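Local structure of Old Yellow Enzyme (6AGZ) at residues T35-T40 against R369-S375; S48-Y52 against N376-L380; E67-P73 against P82-T86. The protein probably reduces the carbon-carbon double bond of enone compounds asymmetrically, with a bound flavin mononucleotide as the redox cofactor. One frame throughout, in Å; residues are numbered along the deposited sequence.

Contact 1 of 3, residues T35-T40 against R369-S375. With FMN (flavin mononucleotide), chain C.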
loop_
_atom_site.group_PDB
_atom_site.type_symbol
_atom_site.label_atom_id
_atom_site.label_comp_id
_atom_site.label_asym_id
_atom_site.label_seq_id
_atom_site.Cartn_x
_atom_site.Cartn_y
_atom_site.Cartn_z
ATOM N N THR A 35 -0.186 -24.221 16.015
ATOM C CA THR A 35 0.842 -25.160 16.442
ATOM C C THR A 35 0.570 -25.635 17.865
ATOM O O THR A 35 0.325 -24.824 18.764
ATOM C CB THR A 35 2.218 -24.499 16.357
ATOM O OG1 THR A 35 2.553 -24.263 14.982
ATOM C CG2 THR A 35 3.279 -25.376 16.998
ATOM N N ARG A 36 0.621 -26.953 18.071
ATOM C CA ARG A 36 0.345 -27.544 19.377
ATOM C C ARG A 36 1.400 -28.527 19.862
ATOM O O ARG A 36 1.424 -28.821 21.064
ATOM C CB ARG A 36 -1.018 -28.256 19.368
ATOM C CG ARG A 36 -2.188 -27.375 18.952
ATOM C CD ARG A 36 -2.341 -26.171 19.869
ATOM N NE ARG A 36 -2.467 -26.559 21.270
ATOM C CZ ARG A 36 -3.601 -26.959 21.836
ATOM N NH1 ARG A 36 -4.714 -27.029 21.119
ATOM N NH2 ARG A 36 -3.623 -27.290 23.120
ATOM N N PHE A 37 2.258 -29.053 18.982
ATOM C CA PHE A 37 3.351 -29.954 19.363
ATOM C C PHE A 37 2.828 -31.240 20.004
ATOM O O PHE A 37 3.300 -31.674 21.057
ATOM C CB PHE A 37 4.347 -29.252 20.289
ATOM C CG PHE A 37 5.075 -28.110 19.644
ATOM C CD1 PHE A 37 5.586 -28.232 18.362
ATOM C CD2 PHE A 37 5.243 -26.912 20.317
ATOM C CE1 PHE A 37 6.256 -27.181 17.766
ATOM C CE2 PHE A 37 5.911 -25.856 19.727
ATOM C CZ PHE A 37 6.420 -25.990 18.450
ATOM N N ARG A 38 1.843 -31.859 19.353
ATOM C CA ARG A 38 1.318 -33.149 19.784
ATOM C C ARG A 38 1.681 -34.271 18.817
ATOM O O ARG A 38 1.021 -35.315 18.805
ATOM C CB ARG A 38 -0.197 -33.079 19.979
ATOM C CG ARG A 38 -0.630 -32.844 21.423
ATOM C CD ARG A 38 -0.284 -31.441 21.899
ATOM N NE ARG A 38 -0.860 -31.151 23.210
ATOM C CZ ARG A 38 -0.920 -29.936 23.749
ATOM N NH1 ARG A 38 -0.443 -28.891 23.088
ATOM N NH2 ARG A 38 -1.460 -29.765 24.948
ATOM N N ASN A 39 2.713 -34.072 18.004
ATOM C CA ASN A 39 3.270 -35.133 17.183
ATOM C C ASN A 39 4.292 -35.924 17.993
ATOM O O ASN A 39 4.705 -35.523 19.082
ATOM C CB ASN A 39 3.924 -34.561 15.923
ATOM C CG ASN A 39 2.976 -33.713 15.100
ATOM O OD1 ASN A 39 2.397 -34.181 14.121
ATOM N ND2 ASN A 39 2.818 -32.452 15.491
ATOM N N THR A 40 4.706 -37.062 17.445
ATOM C CA THR A 40 5.758 -37.835 18.084
ATOM C C THR A 40 7.092 -37.101 17.962
ATOM O O THR A 40 7.229 -36.115 17.231
ATOM C CB THR A 40 5.867 -39.225 17.459
ATOM O OG1 THR A 40 6.246 -39.104 16.082
ATOM C CG2 THR A 40 4.537 -39.957 17.550
ATOM N N ARG A 369 -1.440 -24.255 28.216
ATOM C CA ARG A 369 -1.397 -25.591 27.631
ATOM C C ARG A 369 -1.416 -25.553 26.107
ATOM O O ARG A 369 -1.682 -26.576 25.467
ATOM C CB ARG A 369 -2.549 -26.446 28.164
ATOM C CG ARG A 369 -2.250 -27.090 29.512
ATOM C CD ARG A 369 -3.274 -26.718 30.571
ATOM N NE ARG A 369 -4.164 -27.829 30.896
ATOM C CZ ARG A 369 -5.490 -27.769 30.843
ATOM N NH1 ARG A 369 -6.093 -26.646 30.478
ATOM N NH2 ARG A 369 -6.216 -28.833 31.157
ATOM N N PHE A 370 -1.136 -24.391 25.511
ATOM C CA PHE A 370 -1.007 -24.309 24.059
ATOM C C PHE A 370 0.099 -25.230 23.557
ATOM O O PHE A 370 -0.086 -25.972 22.585
ATOM C CB PHE A 370 -0.721 -22.869 23.630
ATOM C CG PHE A 370 -1.925 -21.968 23.647
ATOM C CD1 PHE A 370 -3.195 -22.475 23.861
ATOM C CD2 PHE A 370 -1.781 -20.606 23.429
ATOM C CE1 PHE A 370 -4.299 -21.640 23.870
ATOM C CE2 PHE A 370 -2.879 -19.767 23.434
ATOM C CZ PHE A 370 -4.139 -20.283 23.655
ATOM N N TYR A 371 1.259 -25.197 24.214
ATOM C CA TYR A 371 2.452 -25.888 23.744
ATOM C C TYR A 371 2.894 -26.990 24.703
ATOM O O TYR A 371 4.083 -27.309 24.781
ATOM C CB TYR A 371 3.592 -24.895 23.521
ATOM C CG TYR A 371 3.243 -23.744 22.604
ATOM C CD1 TYR A 371 3.060 -23.946 21.241
ATOM C CD2 TYR A 371 3.106 -22.453 23.098
ATOM C CE1 TYR A 371 2.745 -22.895 20.399
ATOM C CE2 TYR A 371 2.792 -21.397 22.264
ATOM C CZ TYR A 371 2.613 -21.624 20.916
ATOM O OH TYR A 371 2.300 -20.575 20.082
ATOM N N LYS A 372 1.956 -27.583 25.438
ATOM C CA LYS A 372 2.289 -28.689 26.331
ATOM C C LYS A 372 2.666 -29.900 25.485
ATOM O O LYS A 372 1.797 -30.553 24.898
ATOM C CB LYS A 372 1.120 -29.000 27.260
ATOM C CG LYS A 372 1.530 -29.658 28.573
ATOM C CD LYS A 372 0.339 -29.826 29.506
ATOM C CE LYS A 372 0.768 -29.810 30.968
ATOM N NZ LYS A 372 1.504 -31.045 31.357
ATOM N N ILE A 373 3.966 -30.196 25.424
ATOM C CA ILE A 373 4.486 -31.132 24.435
ATOM C C ILE A 373 3.940 -32.532 24.673
ATOM O O ILE A 373 4.065 -33.090 25.771
ATOM C CB ILE A 373 6.021 -31.122 24.459
ATOM C CG1 ILE A 373 6.551 -29.807 23.882
ATOM C CG2 ILE A 373 6.577 -32.315 23.700
ATOM C CD1 ILE A 373 8.040 -29.621 24.057
ATOM N N PHE A 374 3.322 -33.103 23.635
ATOM C CA PHE A 374 2.976 -34.525 23.582
ATOM C C PHE A 374 2.018 -34.931 24.698
ATOM O O PHE A 374 2.075 -36.057 25.199
ATOM C CB PHE A 374 4.241 -35.390 23.615
ATOM C CG PHE A 374 4.071 -36.745 22.991
ATOM C CD1 PHE A 374 3.631 -36.870 21.684
ATOM C CD2 PHE A 374 4.374 -37.894 23.705
ATOM C CE1 PHE A 374 3.480 -38.116 21.103
ATOM C CE2 PHE A 374 4.226 -39.143 23.130
ATOM C CZ PHE A 374 3.779 -39.254 21.827
ATOM N N SER A 375 1.125 -34.027 25.093
ATOM C CA SER A 375 0.196 -34.276 26.186
ATOM C C SER A 375 -1.227 -33.966 25.748
ATOM O O SER A 375 -1.477 -32.959 25.078
ATOM C CB SER A 375 0.553 -33.435 27.418
ATOM O OG SER A 375 -0.428 -33.572 28.431
HETATM N N1 FMN C . -0.297 -19.064 12.814
HETATM C C2 FMN C . 0.319 -19.668 11.734
HETATM O O2 FMN C . 0.296 -19.126 10.630
HETATM N N3 FMN C . 0.965 -20.877 11.890
HETATM C C4 FMN C . 0.994 -21.487 13.126
HETATM O O4 FMN C . 1.568 -22.565 13.273
HETATM C C4A FMN C . 0.375 -20.881 14.212
HETATM N N5 FMN C . 0.407 -21.491 15.444
HETATM C C5A FMN C . -0.208 -20.899 16.525
HETATM C C6 FMN C . -0.171 -21.522 17.765
HETATM C C7 FMN C . -0.787 -20.931 18.861
HETATM C C7M FMN C . -0.749 -21.607 20.198
HETATM C C8 FMN C . -1.440 -19.715 18.717
HETATM C C8M FMN C . -2.106 -19.075 19.899
HETATM C C9 FMN C . -1.474 -19.091 17.477
HETATM C C9A FMN C . -0.861 -19.681 16.375
HETATM N N10 FMN C . -0.891 -19.063 15.137
HETATM C C10 FMN C . -0.273 -19.664 14.056
HETATM C "C1'" FMN C . -1.605 -17.752 14.966
HETATM C "C2'" FMN C . -3.085 -18.059 14.724
HETATM O "O2'" FMN C . -3.216 -18.804 13.533
HETATM C "C3'" FMN C . -3.959 -16.808 14.653
HETATM O "O3'" FMN C . -3.583 -16.017 13.549
HETATM C "C4'" FMN C . -3.858 -15.995 15.940
HETATM O "O4'" FMN C . -3.996 -16.850 17.053
HETATM C "C5'" FMN C . -4.935 -14.920 16.017
HETATM O "O5'" FMN C . -6.205 -15.512 15.861
HETATM P P FMN C . -7.207 -15.615 17.117
HETATM O O1P FMN C . -7.361 -14.247 17.738
HETATM O O2P FMN C . -8.557 -16.111 16.656
HETATM O O3P FMN C . -6.634 -16.580 18.126
#

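Contact 2 of 3, residues S48-Y52 against N376-L380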
loop_
_atom_site.group_PDB
_atom_site.type_symbol
_atom_site.label_atom_id
_atom_site.label_comp_id
_atom_site.label_asym_id
_atom_site.label_seq_id
_atom_site.Cartn_x
_atom_site.Cartn_y
_atom_site.Cartn_z
ATOM N N SER A 48 -4.178 -38.716 19.048
ATOM C CA SER A 48 -4.687 -37.530 19.726
ATOM C C SER A 48 -4.990 -36.420 18.729
ATOM O O SER A 48 -6.029 -35.758 18.813
ATOM C CB SER A 48 -3.679 -37.052 20.770
ATOM O OG SER A 48 -3.406 -38.065 21.723
ATOM N N MET A 49 -4.081 -36.197 17.775
ATOM C CA MET A 49 -4.327 -35.201 16.740
ATOM C C MET A 49 -5.508 -35.598 15.864
ATOM O O MET A 49 -6.281 -34.740 15.421
ATOM C CB MET A 49 -3.072 -35.008 15.891
ATOM C CG MET A 49 -1.898 -34.413 16.652
ATOM S SD MET A 49 -0.366 -34.472 15.708
ATOM C CE MET A 49 -0.865 -33.634 14.209
ATOM N N LEU A 50 -5.666 -36.899 15.607
ATOM C CA LEU A 50 -6.775 -37.363 14.781
ATOM C C LEU A 50 -8.115 -37.054 15.438
ATOM O O LEU A 50 -9.029 -36.530 14.791
ATOM C CB LEU A 50 -6.634 -38.860 14.505
ATOM C CG LEU A 50 -7.656 -39.488 13.556
ATOM C CD1 LEU A 50 -8.019 -38.530 12.440
ATOM C CD2 LEU A 50 -7.124 -40.788 12.981
ATOM N N SER A 51 -8.252 -37.372 16.728
ATOM C CA SER A 51 -9.468 -36.997 17.443
ATOM C C SER A 51 -9.609 -35.481 17.521
ATOM O O SER A 51 -10.722 -34.941 17.426
ATOM C CB SER A 51 -9.462 -37.612 18.842
ATOM O OG SER A 51 -10.555 -37.141 19.611
ATOM N N TYR A 52 -8.483 -34.782 17.672
ATOM C CA TYR A 52 -8.482 -33.329 17.806
ATOM C C TYR A 52 -9.097 -32.659 16.583
ATOM O O TYR A 52 -9.984 -31.806 16.708
ATOM C CB TYR A 52 -7.044 -32.859 18.037
ATOM C CG TYR A 52 -6.810 -31.365 18.039
ATOM C CD1 TYR A 52 -7.034 -30.606 19.180
ATOM C CD2 TYR A 52 -6.314 -30.722 16.912
ATOM C CE1 TYR A 52 -6.799 -29.243 19.189
ATOM C CE2 TYR A 52 -6.076 -29.362 16.911
ATOM C CZ TYR A 52 -6.319 -28.628 18.053
ATOM O OH TYR A 52 -6.081 -27.272 18.056
ATOM N N ASN A 376 -2.161 -34.839 26.132
ATOM C CA ASN A 376 -3.577 -34.590 25.899
ATOM C C ASN A 376 -4.161 -33.564 26.858
ATOM O O ASN A 376 -5.267 -33.070 26.611
ATOM C CB ASN A 376 -4.375 -35.891 26.010
ATOM C CG ASN A 376 -4.058 -36.869 24.900
ATOM O OD1 ASN A 376 -3.540 -36.486 23.852
ATOM N ND2 ASN A 376 -4.373 -38.139 25.122
ATOM N N ASP A 377 -3.457 -33.244 27.942
ATOM C CA ASP A 377 -3.949 -32.262 28.899
ATOM C C ASP A 377 -4.046 -30.890 28.244
ATOM O O ASP A 377 -3.072 -30.386 27.678
ATOM C CB ASP A 377 -3.029 -32.209 30.118
ATOM C CG ASP A 377 -3.570 -31.318 31.217
ATOM O OD1 ASP A 377 -4.796 -31.088 31.248
ATOM O OD2 ASP A 377 -2.768 -30.849 32.052
ATOM N N GLY A 378 -5.230 -30.287 28.323
ATOM C CA GLY A 378 -5.484 -29.048 27.616
ATOM C C GLY A 378 -5.532 -29.184 26.114
ATOM O O GLY A 378 -5.551 -28.168 25.412
ATOM N N TYR A 379 -5.546 -30.411 25.599
ATOM C CA TYR A 379 -5.606 -30.690 24.171
ATOM C C TYR A 379 -6.858 -31.464 23.793
ATOM O O TYR A 379 -7.573 -31.068 22.864
ATOM C CB TYR A 379 -4.346 -31.462 23.742
ATOM C CG TYR A 379 -4.189 -31.637 22.248
ATOM C CD1 TYR A 379 -3.710 -30.602 21.455
ATOM C CD2 TYR A 379 -4.499 -32.843 21.635
ATOM C CE1 TYR A 379 -3.559 -30.759 20.091
ATOM C CE2 TYR A 379 -4.349 -33.009 20.271
ATOM C CZ TYR A 379 -3.879 -31.964 19.505
ATOM O OH TYR A 379 -3.729 -32.125 18.147
ATOM N N LEU A 380 -7.144 -32.563 24.493
ATOM C CA LEU A 380 -8.359 -33.341 24.285
ATOM C C LEU A 380 -9.273 -33.322 25.503
ATOM O O LEU A 380 -10.295 -34.017 25.508
ATOM C CB LEU A 380 -8.014 -34.788 23.922
ATOM C CG LEU A 380 -7.371 -35.034 22.558
ATOM C CD1 LEU A 380 -7.048 -36.509 22.382
ATOM C CD2 LEU A 380 -8.281 -34.545 21.444
HETATM O O HOH W 1 -4.652 -40.031 22.863
#

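Contact 3 of 3, residues E67-P73 against P82-T86. With FMN (flavin mononucleotide), chain C.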
loop_
_atom_site.group_PDB
_atom_site.type_symbol
_atom_site.label_atom_id
_atom_site.label_comp_id
_atom_site.label_asym_id
_atom_site.label_seq_id
_atom_site.Cartn_x
_atom_site.Cartn_y
_atom_site.Cartn_z
ATOM N N GLU A 67 -1.970 -27.297 11.847
ATOM C CA GLU A 67 -0.770 -26.721 12.431
ATOM C C GLU A 67 0.331 -26.633 11.382
ATOM O O GLU A 67 0.423 -27.470 10.478
ATOM C CB GLU A 67 -0.312 -27.586 13.602
ATOM C CG GLU A 67 -0.176 -29.050 13.206
ATOM C CD GLU A 67 -0.352 -30.001 14.367
ATOM O OE1 GLU A 67 0.649 -30.297 15.051
ATOM O OE2 GLU A 67 -1.496 -30.451 14.594
ATOM N N ALA A 68 1.159 -25.599 11.496
ATOM C CA ALA A 68 2.255 -25.412 10.555
ATOM C C ALA A 68 3.145 -26.650 10.521
ATOM O O ALA A 68 3.651 -27.096 11.555
ATOM C CB ALA A 68 3.063 -24.177 10.938
ATOM N N THR A 69 3.330 -27.202 9.325
ATOM C CA THR A 69 3.939 -28.512 9.141
ATOM C C THR A 69 5.225 -28.377 8.340
ATOM O O THR A 69 5.234 -27.754 7.272
ATOM C CB THR A 69 2.967 -29.460 8.429
ATOM O OG1 THR A 69 1.826 -29.696 9.266
ATOM C CG2 THR A 69 3.636 -30.782 8.109
ATOM N N PHE A 70 6.305 -28.962 8.857
ATOM C CA PHE A 70 7.585 -28.935 8.160
ATOM C C PHE A 70 7.489 -29.691 6.840
ATOM O O PHE A 70 6.994 -30.821 6.792
ATOM C CB PHE A 70 8.678 -29.552 9.037
ATOM C CG PHE A 70 8.822 -28.902 10.384
ATOM C CD1 PHE A 70 8.761 -27.525 10.518
ATOM C CD2 PHE A 70 9.019 -29.673 11.521
ATOM C CE1 PHE A 70 8.894 -26.929 11.759
ATOM C CE2 PHE A 70 9.150 -29.083 12.764
ATOM C CZ PHE A 70 9.089 -27.709 12.884
ATOM N N GLY A 71 7.966 -29.062 5.765
ATOM C CA GLY A 71 7.994 -29.733 4.478
ATOM C C GLY A 71 9.110 -30.746 4.352
ATOM O O GLY A 71 8.994 -31.708 3.586
ATOM N N ALA A 72 10.193 -30.554 5.096
ATOM C CA ALA A 72 11.348 -31.439 5.060
ATOM C C ALA A 72 12.111 -31.262 6.364
ATOM O O ALA A 72 11.853 -30.312 7.115
ATOM C CB ALA A 72 12.246 -31.137 3.846
ATOM N N PRO A 73 13.040 -32.172 6.681
ATOM C CA PRO A 73 13.852 -31.980 7.897
ATOM C C PRO A 73 14.555 -30.633 7.959
ATOM O O PRO A 73 14.629 -30.031 9.038
ATOM C CB PRO A 73 14.850 -33.142 7.825
ATOM C CG PRO A 73 14.102 -34.213 7.122
ATOM C CD PRO A 73 13.241 -33.513 6.099
ATOM N N PRO A 82 5.226 -31.108 13.434
ATOM C CA PRO A 82 4.693 -31.947 12.358
ATOM C C PRO A 82 5.577 -31.942 11.117
ATOM O O PRO A 82 6.378 -31.034 10.887
ATOM C CB PRO A 82 3.328 -31.303 12.055
ATOM C CG PRO A 82 3.289 -29.995 12.860
ATOM C CD PRO A 82 4.672 -29.748 13.376
ATOM N N MET A 83 5.399 -32.982 10.301
ATOM C CA MET A 83 6.151 -33.115 9.061
ATOM C C MET A 83 5.346 -33.949 8.073
ATOM O O MET A 83 4.570 -34.825 8.464
ATOM C CB MET A 83 7.531 -33.743 9.303
ATOM C CG MET A 83 8.515 -33.535 8.161
ATOM S SD MET A 83 10.147 -34.235 8.483
ATOM C CE MET A 83 10.733 -33.152 9.782
ATOM N N ILE A 84 5.527 -33.653 6.785
ATOM C CA ILE A 84 4.809 -34.323 5.703
ATOM C C ILE A 84 5.828 -34.953 4.755
ATOM O O ILE A 84 5.614 -35.033 3.540
ATOM C CB ILE A 84 3.859 -33.329 4.994
ATOM C CG1 ILE A 84 2.896 -34.041 4.031
ATOM C CG2 ILE A 84 4.642 -32.200 4.317
ATOM C CD1 ILE A 84 1.677 -34.631 4.702
ATOM N N TYR A 85 6.953 -35.413 5.307
ATOM C CA TYR A 85 8.110 -35.807 4.506
ATOM C C TYR A 85 8.206 -37.315 4.285
ATOM O O TYR A 85 8.218 -37.773 3.139
ATOM C CB TYR A 85 9.386 -35.277 5.171
ATOM C CG TYR A 85 10.641 -35.449 4.350
ATOM C CD1 TYR A 85 10.859 -34.686 3.211
ATOM C CD2 TYR A 85 11.618 -36.361 4.725
ATOM C CE1 TYR A 85 12.009 -34.836 2.461
ATOM C CE2 TYR A 85 12.771 -36.516 3.984
ATOM C CZ TYR A 85 12.961 -35.752 2.853
ATOM O OH TYR A 85 14.109 -35.905 2.111
ATOM N N THR A 86 8.280 -38.101 5.358
ATOM C CA THR A 86 8.477 -39.535 5.204
ATOM C C THR A 86 7.160 -40.227 4.852
ATOM O O THR A 86 6.077 -39.640 4.923
ATOM C CB THR A 86 9.066 -40.146 6.475
ATOM O OG1 THR A 86 8.086 -40.124 7.520
ATOM C CG2 THR A 86 10.294 -39.366 6.922
HETATM N N1 FMN C . -0.297 -19.064 12.814
HETATM C C2 FMN C . 0.319 -19.668 11.734
HETATM O O2 FMN C . 0.296 -19.126 10.630
HETATM N N3 FMN C . 0.965 -20.877 11.890
HETATM C C4 FMN C . 0.994 -21.487 13.126
HETATM O O4 FMN C . 1.568 -22.565 13.273
HETATM C C4A FMN C . 0.375 -20.881 14.212
HETATM N N5 FMN C . 0.407 -21.491 15.444
HETATM C C5A FMN C . -0.208 -20.899 16.525
HETATM C C6 FMN C . -0.171 -21.522 17.765
HETATM C C7 FMN C . -0.787 -20.931 18.861
HETATM C C7M FMN C . -0.749 -21.607 20.198
HETATM C C8 FMN C . -1.440 -19.715 18.717
HETATM C C8M FMN C . -2.106 -19.075 19.899
HETATM C C9 FMN C . -1.474 -19.091 17.477
HETATM C C9A FMN C . -0.861 -19.681 16.375
HETATM N N10 FMN C . -0.891 -19.063 15.137
HETATM C C10 FMN C . -0.273 -19.664 14.056
HETATM C "C1'" FMN C . -1.605 -17.752 14.966
HETATM C "C2'" FMN C . -3.085 -18.059 14.724
HETATM O "O2'" FMN C . -3.216 -18.804 13.533
HETATM C "C3'" FMN C . -3.959 -16.808 14.653
HETATM O "O3'" FMN C . -3.583 -16.017 13.549
HETATM C "C4'" FMN C . -3.858 -15.995 15.940
HETATM O "O4'" FMN C . -3.996 -16.850 17.053
HETATM C "C5'" FMN C . -4.935 -14.920 16.017
HETATM O "O5'" FMN C . -6.205 -15.512 15.861
HETATM P P FMN C . -7.207 -15.615 17.117
HETATM O O1P FMN C . -7.361 -14.247 17.738
HETATM O O2P FMN C . -8.557 -16.111 16.656
HETATM O O3P FMN C . -6.634 -16.580 18.126
#

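Contact 1 of 3, residues T35-T40 against R369-S375
Two arginines, Arg36 and Arg38, reach from one loop onto the other and are paired there to main-chain carbonyls. Arg36 NE bonds Phe370 O at 2.8 Å, in the guanidinium plane and on a lone pair. Its NH2 donates to Arg369 O and also bonds Gly378 O. The Arg36 chain bends at chi2 and chi3 (-59° and -55°), which folds the guanidinium back toward residues 369-375. Arg38 NH2 shares Arg369 O at 3.2 Å. Arg38 NE bonds Ser375 O at 2.7 Å, and NH1 turns back to Arg36 O. Lys372 O lies over the face of the Arg38 guanidinium, 3.0 Å from CZ, and makes no hydrogen bond there. Residues 372-375 form a type II beta turn, and Phe374 N bonds Phe37 O at 2.9 Å. Phe37 CE2 packs on Tyr371 CD1, with the rings oblique.

On the flavin side, Thr35 OG1 donates to FMN O4 at 2.6 Å. Tyr371 OH and the Phe370 ring meet the FMN methyl C7M, with Phe370 CD2 3.5 Å from it. The loop after the first barrel strand and the C-terminal loop therefore meet beside the isoalloxazine of this TIM barrel. The carbonyls gathered round both guanidiniums are likely to favour their charged form, and the many bonds fix how each group is turned.

Contact 2 of 3, residues S48-Y52 against N376-L380
Ser48 meets Asn376 through its hydroxyl. OG donates to Asn376 OD1 at 2.7 Å, in the carbonyl plane and on a lone pair. A water closes the group: it donates to Ser48 OG and accepts from Asn376 ND2, which also bonds Ile396 O. Ser48 CB lies 3.8 Å from Leu380 CD1, and Leu380 CD2 approaches Ser48 O. Met49 comes next. Its CG touches Tyr379 OH at 3.3 Å, and the side chain also touches Trp93 and Ile96 of helix 87-102. The segment belongs to helix 47-57, the first helix after the first strand of the TIM barrel, and the C-terminal loop packs against it. Ser51 OG sits 3.9 Å from Leu380 CD2, but its hydrogen bond goes to Gln55. Tyr52 ends the segment with an offset stack on Tyr379, centroids 4.2 Å apart and planes at 13°. The rings lie nearly parallel, while the long directions of the two side chains cross at about a right angle. Tyr379 OH lies over the Tyr52 face, 3.2 Å from CG. With CG anti to the backbone N (chi1 -172°), Tyr379 extends its ring across to the helix. Tyr52 CB also packs on Leu380 CD2 at 4.0 Å.

Contact 3 of 3, residues E67-P73 against P82-T86
The second strand of the TIM barrel leaves the flavin site here and pairs briefly with the loop that leads to helix 87-102. A single beta bridge joins Phe70 and Met83. Phe70 N bonds Pro82 O at 2.9 Å. Ile84 N bonds Phe70 O at 3.2 Å. At the inner end, Ala68 CB lies 3.2 Å from FMN O4. The Pro82 ring presses on the strand, with CG 3.2 Å from Ala68 O and also against Glu67 OE1. That carboxylate is held by Tyr53 and Asn39.

Thr69 uses both branches. OG1 donates to Glu67 O at 2.9 Å and touches Pro82 CB. It sits beside the backbone N (chi1 -65°), which turns CG2 toward Met83, 3.6 Å from Met83 CA. A valine here would probably leave Glu67 O without this hydroxyl bond. Phe70 CB meets Met83 CG, and the Phe70 ring also meets Trp112. Farther out, Met83 SD and CE reach Pro73, and Ala72 CB touches Tyr85 CD1. Pro73 CD stands over the centre of the Tyr85 ring in a CH-pi contact, 3.6 Å from the centroid and 11° off the normal.

How the contacts relate
Contacts 1 and 2 use successive parts of the same two regions: the first strand's loop with its helix 47-57, and the C-terminal loop. Contact 3 is nested inside the loops of chain that contacts 1 and 2 close. Contacts 2 and 3 are buried; contact 1 is only partly so, with Tyr371, Lys372 and Ile373 exposed. Contacts 1 and 3 both reach FMN, whereas contact 2 lies farther out. Their chemistry differs: arginine to carbonyl in contact 1, stacked tyrosines in contact 2, a beta bridge with proline packing in contact 3. The Arg369-Asp377 salt bridge joins contacts 1 and 2. A probable hydrogen bond from Asn39 to Glu67 joins contacts 1 and 3, and Met49 of contact 2 packs on Glu67 of contact 3.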